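Local coordinates for CDA peptide synthetase I (Streptomyces coelicolor, PDB 5DU9), which is a non-ribosomal peptide synthetase, represented in this structure by a condensation domain, at residues L44-L49 / H140-L145; S165-Y170 / P368-V373; Y216-F221 / D351-G356; A433-D438 / D444-L449. The protein carries 1 engineered substitution. One frame throughout, in Å; residues are numbered along the deposited sequence. Where two conformers were deposited one is given.

Interaction 1: residues L44-L49 / H140-L145; sequences LDHAVL and HALFTL
Leu142 carries CG anti to its backbone N (chi1 178°), which swings its forked end off the strand and against the start of helix 46-58 and the loop leading into it. Leu49 meets it with a matching chi1 of -170°, and the two leucine side chains cross at a slant. Leu49 CD2 lies 4.0 Å from Leu142 CD2 and equally near Leu142 CD1, so one methyl rests against both branches of the fork. The other two touches are spread over that fork. Leu142 CD2 also meets His46 CB at 4.1 Å, near the edge of the imidazole and close to its plane. On the other branch, Leu142 CD1 faces Leu44 CD1 at 4.3 Å, a looser approach. One strand residue is thus held among three residues of the loop and helix start, entirely by apolar packing.

The turn that presents these residues is fixed by Asp45, the N-cap of the helix. Its OD1 accepts from Val48 N at 3.1 Å, with the donor lying above the carboxylate plane. The polar end of His46 is occupied elsewhere: NE2 bonds to Leu103 O, and the ring stacks on His105.

Strand 138-146 is an inner strand of the six-stranded sheet, between strands 103-107 and 149-157. Helix 46-58 starts over this sheet. Leu49 also touches Leu103 and Tyr152 on the two adjoining strands. Tyr177 of helix 163-182 packs on Leu44, Val48 and Leu49, so the helix start packs on the sheet and also against helix 163-182.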
loop_
_atom_site.group_PDB
_atom_site.type_symbol
_atom_site.label_atom_id
_atom_site.label_comp_id
_atom_site.label_asym_id
_atom_site.label_seq_id
_atom_site.Cartn_x
_atom_site.Cartn_y
_atom_site.Cartn_z
ATOM N N LEU A 44 -12.083 1.848 23.619
ATOM C CA LEU A 44 -11.558 0.490 23.691
ATOM C C LEU A 44 -10.834 0.279 25.018
ATOM O O LEU A 44 -10.308 1.225 25.607
ATOM C CB LEU A 44 -10.603 0.212 22.530
ATOM C CG LEU A 44 -11.189 0.269 21.119
ATOM C CD1 LEU A 44 -10.091 0.044 20.099
ATOM C CD2 LEU A 44 -12.301 -0.754 20.937
ATOM N N ASP A 45 -10.814 -0.966 25.481
ATOM C CA ASP A 45 -10.099 -1.332 26.699
ATOM C C ASP A 45 -8.663 -1.695 26.336
ATOM O O ASP A 45 -8.424 -2.710 25.685
ATOM C CB ASP A 45 -10.804 -2.501 27.397
ATOM C CG ASP A 45 -10.219 -2.816 28.765
ATOM O OD1 ASP A 45 -8.978 -2.899 28.892
ATOM O OD2 ASP A 45 -11.006 -2.990 29.719
ATOM N N HIS A 46 -7.710 -0.866 26.754
ATOM C CA HIS A 46 -6.315 -1.067 26.366
ATOM C C HIS A 46 -5.742 -2.371 26.912
ATOM O O HIS A 46 -4.971 -3.050 26.233
ATOM C CB HIS A 46 -5.445 0.096 26.838
ATOM C CG HIS A 46 -3.978 -0.157 26.675
ATOM N ND1 HIS A 46 -3.124 -0.290 27.748
ATOM C CD2 HIS A 46 -3.222 -0.326 25.567
ATOM C CE1 HIS A 46 -1.900 -0.517 27.306
ATOM N NE2 HIS A 46 -1.930 -0.540 25.985
ATOM N N ALA A 47 -6.108 -2.711 28.142
ATOM C CA ALA A 47 -5.633 -3.943 28.756
ATOM C C ALA A 47 -6.073 -5.153 27.938
ATOM O O ALA A 47 -5.290 -6.069 27.693
ATOM C CB ALA A 47 -6.138 -4.057 30.181
ATOM N N VAL A 48 -7.331 -5.144 27.510
ATOM C CA VAL A 48 -7.878 -6.244 26.723
ATOM C C VAL A 48 -7.283 -6.253 25.317
ATOM O O VAL A 48 -6.911 -7.309 24.806
ATOM C CB VAL A 48 -9.416 -6.162 26.633
ATOM C CG1 VAL A 48 -9.975 -7.312 25.802
ATOM C CG2 VAL A 48 -10.027 -6.180 28.026
ATOM N N LEU A 49 -7.195 -5.081 24.694
ATOM C CA LEU A 49 -6.624 -4.980 23.353
ATOM C C LEU A 49 -5.160 -5.404 23.369
ATOM O O LEU A 49 -4.658 -5.969 22.400
ATOM C CB LEU A 49 -6.759 -3.553 22.808
ATOM C CG LEU A 49 -6.422 -3.342 21.329
ATOM C CD1 LEU A 49 -7.323 -4.175 20.425
ATOM C CD2 LEU A 49 -6.527 -1.867 20.962
ATOM N N HIS A 140 3.252 -0.850 17.579
ATOM C CA HIS A 140 1.818 -0.729 17.814
ATOM C C HIS A 140 1.522 0.293 18.897
ATOM O O HIS A 140 2.127 0.269 19.969
ATOM C CB HIS A 140 1.228 -2.081 18.214
ATOM C CG HIS A 140 1.496 -3.172 17.226
ATOM N ND1 HIS A 140 0.518 -3.685 16.401
ATOM C CD2 HIS A 140 2.632 -3.845 16.927
ATOM C CE1 HIS A 140 1.040 -4.630 15.640
ATOM N NE2 HIS A 140 2.321 -4.745 15.937
ATOM N N ALA A 141 0.585 1.189 18.612
ATOM C CA ALA A 141 0.156 2.168 19.602
ATOM C C ALA A 141 -1.338 2.432 19.511
ATOM O O ALA A 141 -1.892 2.565 18.421
ATOM C CB ALA A 141 0.928 3.467 19.433
ATOM N N LEU A 142 -1.975 2.491 20.675
ATOM C CA LEU A 142 -3.361 2.915 20.789
ATOM C C LEU A 142 -3.380 4.322 21.359
ATOM O O LEU A 142 -2.890 4.551 22.463
ATOM C CB LEU A 142 -4.157 1.963 21.687
ATOM C CG LEU A 142 -5.625 2.338 21.916
ATOM C CD1 LEU A 142 -6.433 2.161 20.635
ATOM C CD2 LEU A 142 -6.222 1.524 23.052
ATOM N N PHE A 143 -3.920 5.262 20.594
ATOM C CA PHE A 143 -4.086 6.630 21.066
ATOM C C PHE A 143 -5.509 6.851 21.561
ATOM O O PHE A 143 -6.462 6.420 20.916
ATOM C CB PHE A 143 -3.772 7.634 19.958
ATOM C CG PHE A 143 -2.357 7.582 19.467
ATOM C CD1 PHE A 143 -1.379 8.375 20.046
ATOM C CD2 PHE A 143 -2.003 6.751 18.415
ATOM C CE1 PHE A 143 -0.077 8.334 19.592
ATOM C CE2 PHE A 143 -0.701 6.709 17.958
ATOM C CZ PHE A 143 0.261 7.503 18.546
ATOM N N THR A 144 -5.640 7.510 22.708
ATOM C CA THR A 144 -6.923 8.044 23.151
ATOM C C THR A 144 -6.961 9.516 22.754
ATOM O O THR A 144 -6.053 10.273 23.095
ATOM C CB THR A 144 -7.122 7.890 24.670
ATOM O OG1 THR A 144 -7.032 6.506 25.031
ATOM C CG2 THR A 144 -8.481 8.436 25.097
ATOM N N LEU A 145 -8.006 9.920 22.034
ATOM C CA LEU A 145 -8.059 11.263 21.451
ATOM C C LEU A 145 -9.064 12.208 22.099
ATOM O O LEU A 145 -9.144 13.379 21.722
ATOM C CB LEU A 145 -8.385 11.165 19.964
ATOM C CG LEU A 145 -7.419 10.349 19.108
ATOM C CD1 LEU A 145 -7.851 10.417 17.652
ATOM C CD2 LEU A 145 -5.987 10.835 19.269
#

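Interaction 2: residues S165-Y170 / P368-V373; sequences SMALFY and PYIRPV
Ala167 and Ile370 make the first of two small apolar touches between helix 163-182 and segment 368-373, a loop that ends in the first residue of strand 373-374. Ile370 CD1 reaches Ala167 CB at 3.9 Å and sits almost as near Ala167 CA. The methyl therefore lies against the helix surface itself. The isoleucine gets there fully extended: CG1 is anti to the backbone N (chi1 174°) and chi2 continues straight at 177°.

One helical turn on, Val373 straddles the root of Tyr170. Its CG2 meets Tyr170 CB at 4.0 Å, while CG1 lies 3.7 Å from Tyr170 O. The aromatic ring leads away from the loop, so the valine packs on the base of the tyrosine and its carbonyl.

A second shell sets these groups in place. Tyr170 OH is hydrogen-bonded to Ser36 OG on strand 33-40, and the ring touches Leu154 and Tyr152 on strand 149-157. Val373 pairs through its backbone with Gly380 and packs on Leu38. Met382 of strand 379-384 touches both Ile370 and Tyr170, so it bridges the two sides from the six-stranded sheet. Within the helix, Tyr170 N donates to Met166 O at 3.0 Å. The contact thus packs a helix of the condensation domain against the connection into an outermost strand of that sheet.

Segment 368-373 meets the helix by van der Waals contact alone. Such a contact is short-ranged and depends on shape. The tyrosine hydroxyl and the valine backbone are bonded instead to strands of the sheet.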
loop_
_atom_site.group_PDB
_atom_site.type_symbol
_atom_site.label_atom_id
_atom_site.label_comp_id
_atom_site.label_asym_id
_atom_site.label_seq_id
_atom_site.Cartn_x
_atom_site.Cartn_y
_atom_site.Cartn_z
ATOM N N SER A 165 -2.023 -7.206 3.844
ATOM C CA SER A 165 -1.813 -7.850 5.133
ATOM C C SER A 165 -2.172 -6.940 6.301
ATOM O O SER A 165 -2.492 -7.423 7.380
ATOM C CB SER A 165 -0.366 -8.312 5.254
ATOM O OG SER A 165 -0.078 -9.276 4.254
ATOM N N MET A 166 -2.119 -5.630 6.091
ATOM C CA MET A 166 -2.589 -4.692 7.111
ATOM C C MET A 166 -4.060 -4.970 7.412
ATOM O O MET A 166 -4.473 -5.033 8.572
ATOM C CB MET A 166 -2.401 -3.247 6.654
ATOM C CG MET A 166 -0.947 -2.817 6.575
ATOM S SD MET A 166 -0.786 -1.128 5.981
ATOM C CE MET A 166 0.998 -0.922 6.009
ATOM N N ALA A 167 -4.841 -5.154 6.354
ATOM C CA ALA A 167 -6.260 -5.449 6.500
ATOM C C ALA A 167 -6.473 -6.797 7.186
ATOM O O ALA A 167 -7.350 -6.933 8.036
ATOM C CB ALA A 167 -6.948 -5.428 5.140
ATOM N N LEU A 168 -5.671 -7.795 6.820
ATOM C CA LEU A 168 -5.779 -9.109 7.450
ATOM C C LEU A 168 -5.509 -9.000 8.945
ATOM O O LEU A 168 -6.196 -9.618 9.763
ATOM C CB LEU A 168 -4.809 -10.109 6.819
ATOM C CG LEU A 168 -5.103 -10.580 5.394
ATOM C CD1 LEU A 168 -3.939 -11.414 4.881
ATOM C CD2 LEU A 168 -6.395 -11.376 5.325
ATOM N N PHE A 169 -4.504 -8.203 9.293
ATOM C CA PHE A 169 -4.147 -7.995 10.688
ATOM C C PHE A 169 -5.279 -7.342 11.478
ATOM O O PHE A 169 -5.666 -7.833 12.539
ATOM C CB PHE A 169 -2.890 -7.130 10.800
ATOM C CG PHE A 169 -2.637 -6.627 12.191
ATOM C CD1 PHE A 169 -2.024 -7.435 13.128
ATOM C CD2 PHE A 169 -3.033 -5.354 12.566
ATOM C CE1 PHE A 169 -1.801 -6.981 14.415
ATOM C CE2 PHE A 169 -2.812 -4.892 13.852
ATOM C CZ PHE A 169 -2.195 -5.707 14.775
ATOM N N TYR A 170 -5.803 -6.232 10.963
ATOM C CA TYR A 170 -6.817 -5.466 11.685
ATOM C C TYR A 170 -8.068 -6.300 11.947
ATOM O O TYR A 170 -8.632 -6.262 13.040
ATOM C CB TYR A 170 -7.203 -4.209 10.904
ATOM C CG TYR A 170 -6.195 -3.085 10.920
ATOM C CD1 TYR A 170 -5.573 -2.687 12.096
ATOM C CD2 TYR A 170 -5.886 -2.403 9.753
ATOM C CE1 TYR A 170 -4.661 -1.644 12.105
ATOM C CE2 TYR A 170 -4.985 -1.365 9.750
ATOM C CZ TYR A 170 -4.376 -0.985 10.929
ATOM O OH TYR A 170 -3.471 0.051 10.924
ATOM N N PRO A 368 -8.069 -1.495 -2.211
ATOM C CA PRO A 368 -9.314 -2.249 -2.321
ATOM C C PRO A 368 -10.211 -1.951 -1.137
ATOM O O PRO A 368 -9.747 -1.454 -0.106
ATOM C CB PRO A 368 -8.846 -3.706 -2.328
ATOM C CG PRO A 368 -7.561 -3.691 -1.589
ATOM C CD PRO A 368 -6.920 -2.371 -1.910
ATOM N N TYR A 369 -11.493 -2.242 -1.286
ATOM C CA TYR A 369 -12.437 -1.968 -0.228
ATOM C C TYR A 369 -12.081 -2.756 1.020
ATOM O O TYR A 369 -11.724 -3.934 0.948
ATOM C CB TYR A 369 -13.853 -2.305 -0.670
ATOM C CG TYR A 369 -14.859 -2.122 0.432
ATOM C CD1 TYR A 369 -15.224 -0.851 0.862
ATOM C CD2 TYR A 369 -15.444 -3.220 1.059
ATOM C CE1 TYR A 369 -16.144 -0.679 1.870
ATOM C CE2 TYR A 369 -16.365 -3.055 2.067
ATOM C CZ TYR A 369 -16.710 -1.781 2.475
ATOM O OH TYR A 369 -17.631 -1.606 3.479
ATOM N N ILE A 370 -12.158 -2.082 2.159
ATOM C CA ILE A 370 -12.029 -2.734 3.447
ATOM C C ILE A 370 -13.246 -2.363 4.283
ATOM O O ILE A 370 -13.558 -1.186 4.457
ATOM C CB ILE A 370 -10.710 -2.336 4.163
ATOM C CG1 ILE A 370 -10.666 -2.930 5.573
ATOM C CG2 ILE A 370 -10.540 -0.817 4.191
ATOM C CD1 ILE A 370 -9.374 -2.656 6.312
ATOM N N ARG A 371 -13.953 -3.373 4.773
ATOM C CA ARG A 371 -15.116 -3.136 5.611
ATOM C C ARG A 371 -14.657 -2.475 6.896
ATOM O O ARG A 371 -13.586 -2.807 7.402
ATOM C CB ARG A 371 -15.849 -4.440 5.925
ATOM C CG ARG A 371 -17.179 -4.236 6.641
ATOM C CD ARG A 371 -17.707 -5.538 7.213
ATOM N NE ARG A 371 -17.858 -6.572 6.193
ATOM C CZ ARG A 371 -18.170 -7.838 6.453
ATOM N NH1 ARG A 371 -18.364 -8.235 7.705
ATOM N NH2 ARG A 371 -18.287 -8.711 5.462
ATOM N N PRO A 372 -15.451 -1.530 7.418
ATOM C CA PRO A 372 -15.138 -0.973 8.737
ATOM C C PRO A 372 -14.865 -2.072 9.763
ATOM O O PRO A 372 -15.611 -3.048 9.844
ATOM C CB PRO A 372 -16.394 -0.175 9.078
ATOM C CG PRO A 372 -16.921 0.255 7.758
ATOM C CD PRO A 372 -16.614 -0.864 6.803
ATOM N N VAL A 373 -13.780 -1.919 10.515
ATOM C CA VAL A 373 -13.348 -2.934 11.464
ATOM C C VAL A 373 -14.201 -2.871 12.727
ATOM O O VAL A 373 -14.286 -1.832 13.377
ATOM C CB VAL A 373 -11.850 -2.759 11.812
ATOM C CG1 VAL A 373 -11.409 -3.753 12.870
ATOM C CG2 VAL A 373 -11.000 -2.918 10.559
#

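Interaction 3: residues Y216-F221 / D351-G356; sequences YWTGLF and DRELGG
The last turns of helices 208-220 and 347-354 come side by side, with the CA atoms of Thr218 and Leu354 7.3 Å apart. Leu354 makes the larger share of the contact. Its CD1 packs on Phe221 CB at 3.8 Å, and its CD2 lies 3.7 Å from Phe221 O. The two methyls thus touch the base of the phenylalanine and its carbonyl oxygen, while its ring leads away. Phe221 CG stands anti to the carbonyl carbon (chi1 -66°), which carries the ring back toward the last turn of helix 208-220. There Trp217 O lies in plane at the ring edge.

Thr218 and Glu353 form the outer part. The threonine methyl CG2 lies 3.6 Å from Glu353 OE2 and close to CD, so the carboxylate rests beside a methyl. Both polar ends have other partners. Thr218 OG1 bonds to Arg214 O one turn back, and Glu353 OE1 forms a salt bridge with Arg214 NE. Arg214 therefore ties the carboxylate to the first helix and probably holds it over Thr218.

Val359 touches both Phe221 and Leu354, and Pro314 of strand 311-318 also meets Phe221. Gly355, the first residue after helix 347-354, has a positive phi and takes the chain out of the helix. This is packing between the C-terminal ends of two helices in the condensation domain: an apolar inner pair with a charged outer edge.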
loop_
_atom_site.group_PDB
_atom_site.type_symbol
_atom_site.label_atom_id
_atom_site.label_comp_id
_atom_site.label_asym_id
_atom_site.label_seq_id
_atom_site.Cartn_x
_atom_site.Cartn_y
_atom_site.Cartn_z
ATOM N N TYR A 216 6.929 -10.437 -22.949
ATOM C CA TYR A 216 5.853 -9.452 -23.010
ATOM C C TYR A 216 6.310 -8.100 -22.483
ATOM O O TYR A 216 6.136 -7.074 -23.140
ATOM C CB TYR A 216 4.635 -9.915 -22.208
ATOM C CG TYR A 216 3.581 -8.837 -22.052
ATOM C CD1 TYR A 216 2.698 -8.550 -23.083
ATOM C CD2 TYR A 216 3.476 -8.102 -20.876
ATOM C CE1 TYR A 216 1.739 -7.564 -22.949
ATOM C CE2 TYR A 216 2.516 -7.114 -20.730
ATOM C CZ TYR A 216 1.652 -6.850 -21.770
ATOM O OH TYR A 216 0.701 -5.871 -21.631
ATOM N N TRP A 217 6.901 -8.104 -21.296
ATOM C CA TRP A 217 7.246 -6.856 -20.627
ATOM C C TRP A 217 8.429 -6.152 -21.279
ATOM O O TRP A 217 8.420 -4.932 -21.428
ATOM C CB TRP A 217 7.532 -7.113 -19.149
ATOM C CG TRP A 217 6.280 -7.306 -18.368
ATOM C CD1 TRP A 217 5.841 -8.458 -17.780
ATOM C CD2 TRP A 217 5.279 -6.318 -18.112
ATOM N NE1 TRP A 217 4.634 -8.242 -17.163
ATOM C CE2 TRP A 217 4.267 -6.935 -17.351
ATOM C CE3 TRP A 217 5.143 -4.967 -18.446
ATOM C CZ2 TRP A 217 3.137 -6.252 -16.924
ATOM C CZ3 TRP A 217 4.018 -4.288 -18.010
ATOM C CH2 TRP A 217 3.031 -4.932 -17.266
ATOM N N THR A 218 9.446 -6.909 -21.675
ATOM C CA THR A 218 10.601 -6.298 -22.320
ATOM C C THR A 218 10.199 -5.723 -23.673
ATOM O O THR A 218 10.678 -4.661 -24.069
ATOM C CB THR A 218 11.756 -7.294 -22.499
ATOM O OG1 THR A 218 11.293 -8.463 -23.186
ATOM C CG2 THR A 218 12.327 -7.686 -21.148
ATOM N N GLY A 219 9.300 -6.414 -24.365
ATOM C CA GLY A 219 8.824 -5.962 -25.663
ATOM C C GLY A 219 8.134 -4.613 -25.606
ATOM O O GLY A 219 8.276 -3.799 -26.520
ATOM N N LEU A 220 7.391 -4.375 -24.526
ATOM C CA LEU A 220 6.648 -3.128 -24.348
ATOM C C LEU A 220 7.542 -1.913 -24.122
ATOM O O LEU A 220 7.118 -0.779 -24.351
ATOM C CB LEU A 220 5.686 -3.239 -23.157
ATOM C CG LEU A 220 4.365 -4.001 -23.299
ATOM C CD1 LEU A 220 3.533 -3.787 -22.037
ATOM C CD2 LEU A 220 3.584 -3.573 -24.532
ATOM N N PHE A 221 8.767 -2.146 -23.659
ATOM C CA PHE A 221 9.645 -1.051 -23.241
ATOM C C PHE A 221 11.015 -1.088 -23.912
ATOM O O PHE A 221 12.023 -0.737 -23.298
ATOM C CB PHE A 221 9.807 -1.083 -21.719
ATOM C CG PHE A 221 8.535 -0.801 -20.979
ATOM C CD1 PHE A 221 8.175 0.498 -20.672
ATOM C CD2 PHE A 221 7.689 -1.832 -20.597
ATOM C CE1 PHE A 221 7.000 0.768 -19.996
ATOM C CE2 PHE A 221 6.514 -1.569 -19.926
ATOM C CZ PHE A 221 6.169 -0.266 -19.623
ATOM N N ASP A 351 12.953 -3.969 -14.370
ATOM C CA ASP A 351 13.886 -2.853 -14.244
ATOM C C ASP A 351 15.331 -3.306 -14.384
ATOM O O ASP A 351 16.138 -2.628 -15.019
ATOM C CB ASP A 351 13.698 -2.144 -12.903
ATOM C CG ASP A 351 12.428 -1.325 -12.846
ATOM O OD1 ASP A 351 11.810 -1.089 -13.908
ATOM O OD2 ASP A 351 12.053 -0.908 -11.733
ATOM N N ARG A 352 15.660 -4.449 -13.792
ATOM C CA ARG A 352 17.029 -4.957 -13.843
ATOM C C ARG A 352 17.439 -5.314 -15.271
ATOM O O ARG A 352 18.599 -5.152 -15.649
ATOM C CB ARG A 352 17.181 -6.179 -12.934
ATOM N N GLU A 353 16.484 -5.792 -16.063
ATOM C CA GLU A 353 16.771 -6.195 -17.435
ATOM C C GLU A 353 16.890 -4.992 -18.365
ATOM O O GLU A 353 17.760 -4.959 -19.232
ATOM C CB GLU A 353 15.693 -7.142 -17.962
ATOM C CG GLU A 353 15.961 -7.602 -19.398
ATOM C CD GLU A 353 15.617 -9.060 -19.659
ATOM O OE1 GLU A 353 15.473 -9.843 -18.695
ATOM O OE2 GLU A 353 15.498 -9.428 -20.846
ATOM N N LEU A 354 16.012 -4.011 -18.189
ATOM C CA LEU A 354 16.061 -2.800 -19.002
ATOM C C LEU A 354 17.274 -1.962 -18.617
ATOM O O LEU A 354 17.902 -1.334 -19.469
ATOM C CB LEU A 354 14.777 -1.982 -18.845
ATOM C CG LEU A 354 13.474 -2.649 -19.293
ATOM C CD1 LEU A 354 12.292 -1.746 -18.980
ATOM C CD2 LEU A 354 13.508 -2.989 -20.775
ATOM N N GLY A 355 17.595 -1.959 -17.327
ATOM C CA GLY A 355 18.765 -1.262 -16.823
ATOM C C GLY A 355 18.470 0.158 -16.387
ATOM O O GLY A 355 17.349 0.649 -16.534
ATOM N N GLY A 356 19.486 0.819 -15.840
ATOM C CA GLY A 356 19.367 2.206 -15.431
ATOM C C GLY A 356 18.330 2.420 -14.346
ATOM O O GLY A 356 18.298 1.700 -13.349
#

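Interaction 4: residues A433-D438 / D444-L449; sequences AELAAD and DEVALL
Val446 points its side chain from the C-terminal loop at the last turns of helix 418-437. From CB the two methyls divide the work. CG1, anti to the backbone N (chi1 177°), reaches Glu434 CG at 3.8 Å. CG2 lies beside the backbone N and meets Leu435 CD2 at 4.0 Å. The valine fork is therefore placed against two successive helix residues.

On the helix, Glu434 uses its aliphatic part. Its chain starts anti to the backbone N and then bends at chi2 (71°), so the CG methylene meets the valine. Leu435 meets the other branch of the fork. Its CA–CB bond does not aim at the loop, but the far methyl CD2 reaches across to Val446. The closest CA atoms, those of Leu435 and Val446, are 7.6 Å apart.

The segments are joined by a short link of five residues. Asp438 N, at the helix end, donates to Leu435 O at 3.2 Å, and Asp438 OD1 bonds to Ala440 N in the link. The chain then turns back along the helix it has just left.

Phe431, one turn earlier on helix 418-437, also touches Val446 and extends the apolar patch to Leu448. Helix 267-283 borders the contact: Ala277 packs on Leu435, and Arg281 NE bonds to Val446 O. The returning tail thus lies against two helices, 418-437 and 267-283.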
loop_
_atom_site.group_PDB
_atom_site.type_symbol
_atom_site.label_atom_id
_atom_site.label_comp_id
_atom_site.label_asym_id
_atom_site.label_seq_id
_atom_site.Cartn_x
_atom_site.Cartn_y
_atom_site.Cartn_z
ATOM N N ALA A 433 -12.246 15.401 -10.929
ATOM C CA ALA A 433 -13.681 15.566 -10.730
ATOM C C ALA A 433 -14.358 16.145 -11.969
ATOM O O ALA A 433 -15.485 15.775 -12.299
ATOM C CB ALA A 433 -13.947 16.452 -9.522
ATOM N N GLU A 434 -13.672 17.063 -12.646
ATOM C CA GLU A 434 -14.188 17.659 -13.874
ATOM C C GLU A 434 -14.286 16.620 -14.994
ATOM O O GLU A 434 -15.267 16.582 -15.739
ATOM C CB GLU A 434 -13.297 18.822 -14.313
ATOM C CG GLU A 434 -13.839 19.623 -15.489
ATOM C CD GLU A 434 -15.044 20.472 -15.122
ATOM O OE1 GLU A 434 -15.204 20.806 -13.929
ATOM O OE2 GLU A 434 -15.835 20.803 -16.031
ATOM N N LEU A 435 -13.264 15.782 -15.114
ATOM C CA LEU A 435 -13.262 14.711 -16.102
ATOM C C LEU A 435 -14.403 13.736 -15.840
ATOM O O LEU A 435 -15.149 13.370 -16.749
ATOM C CB LEU A 435 -11.930 13.958 -16.083
ATOM C CG LEU A 435 -10.708 14.725 -16.586
ATOM C CD1 LEU A 435 -9.437 13.960 -16.251
ATOM C CD2 LEU A 435 -10.807 14.973 -18.081
ATOM N N ALA A 436 -14.524 13.314 -14.588
ATOM C CA ALA A 436 -15.521 12.318 -14.208
ATOM C C ALA A 436 -16.944 12.828 -14.435
ATOM O O ALA A 436 -17.853 12.046 -14.726
ATOM C CB ALA A 436 -15.330 11.914 -12.757
ATOM N N ALA A 437 -17.134 14.138 -14.317
ATOM C CA ALA A 437 -18.463 14.735 -14.455
ATOM C C ALA A 437 -18.989 14.658 -15.886
ATOM O O ALA A 437 -20.197 14.726 -16.109
ATOM C CB ALA A 437 -18.436 16.182 -13.986
ATOM N N ASP A 438 -18.085 14.526 -16.852
ATOM C CA ASP A 438 -18.480 14.373 -18.251
ATOM C C ASP A 438 -17.417 13.605 -19.032
ATOM O O ASP A 438 -16.552 14.206 -19.664
ATOM C CB ASP A 438 -18.718 15.735 -18.900
ATOM C CG ASP A 438 -19.177 15.620 -20.339
ATOM O OD1 ASP A 438 -19.528 14.498 -20.764
ATOM O OD2 ASP A 438 -19.191 16.650 -21.044
ATOM N N ASP A 444 -8.166 17.255 -24.112
ATOM C CA ASP A 444 -7.295 18.396 -24.388
ATOM C C ASP A 444 -8.090 19.702 -24.540
ATOM O O ASP A 444 -7.520 20.732 -24.905
ATOM C CB ASP A 444 -6.414 18.129 -25.627
ATOM C CG ASP A 444 -7.202 17.994 -26.921
ATOM O OD1 ASP A 444 -8.373 18.412 -26.981
ATOM O OD2 ASP A 444 -6.624 17.479 -27.902
ATOM N N GLU A 445 -9.397 19.659 -24.265
ATOM C CA GLU A 445 -10.208 20.875 -24.189
ATOM C C GLU A 445 -10.643 21.174 -22.754
ATOM O O GLU A 445 -11.158 22.257 -22.471
ATOM C CB GLU A 445 -11.440 20.760 -25.088
ATOM C CG GLU A 445 -11.117 20.674 -26.572
ATOM C CD GLU A 445 -12.347 20.412 -27.419
ATOM O OE1 GLU A 445 -13.467 20.451 -26.869
ATOM O OE2 GLU A 445 -12.191 20.163 -28.633
ATOM N N VAL A 446 -10.438 20.221 -21.851
ATOM C CA VAL A 446 -10.778 20.432 -20.447
ATOM C C VAL A 446 -9.748 21.358 -19.809
ATOM O O VAL A 446 -8.544 21.113 -19.887
ATOM C CB VAL A 446 -10.842 19.105 -19.656
ATOM C CG1 VAL A 446 -11.133 19.364 -18.179
ATOM C CG2 VAL A 446 -11.901 18.192 -20.232
ATOM N N ALA A 447 -10.225 22.424 -19.177
ATOM C CA ALA A 447 -9.336 23.391 -18.554
ATOM C C ALA A 447 -8.639 22.788 -17.342
ATOM O O ALA A 447 -9.286 22.338 -16.396
ATOM C CB ALA A 447 -10.101 24.639 -18.155
ATOM N N LEU A 448 -7.314 22.768 -17.392
ATOM C CA LEU A 448 -6.501 22.391 -16.246
ATOM C C LEU A 448 -6.027 23.672 -15.574
ATOM O O LEU A 448 -5.180 24.391 -16.108
ATOM C CB LEU A 448 -5.322 21.515 -16.674
ATOM C CG LEU A 448 -4.278 21.179 -15.606
ATOM C CD1 LEU A 448 -4.894 20.407 -14.445
ATOM C CD2 LEU A 448 -3.137 20.388 -16.224
ATOM N N LEU A 449 -6.605 23.961 -14.412
ATOM C CA LEU A 449 -6.356 25.212 -13.709
ATOM C C LEU A 449 -5.289 25.019 -12.643
ATOM O O LEU A 449 -5.278 24.007 -11.950
ATOM C CB LEU A 449 -7.655 25.729 -13.086
ATOM C CG LEU A 449 -8.827 25.871 -14.061
ATOM C CD1 LEU A 449 -10.121 26.139 -13.314
ATOM C CD2 LEU A 449 -8.552 26.977 -15.075
#

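Interactions 1 and 2 share the part of the fold built on the six-stranded sheet. Their centres are 18 Å apart, and they touch where His140 CE1 meets Phe169 CZ at 3.5 Å. Helix 163-182 serves both: it carries 165-170, and its Tyr177 packs on 44-49. Interactions 3 and 4 lie farther off, about 33 Å from each other between centres. Interaction 3 lies on the opposite side of the chain's centre from interactions 1 and 2. Along the chain, interaction 1 closes first. Interaction 2 then spans a long run of chain that includes interaction 3, and interaction 4 comes last. Interactions 1, 2 and 3 join parts distant in sequence, interaction 2 the farthest, while interaction 4 is local.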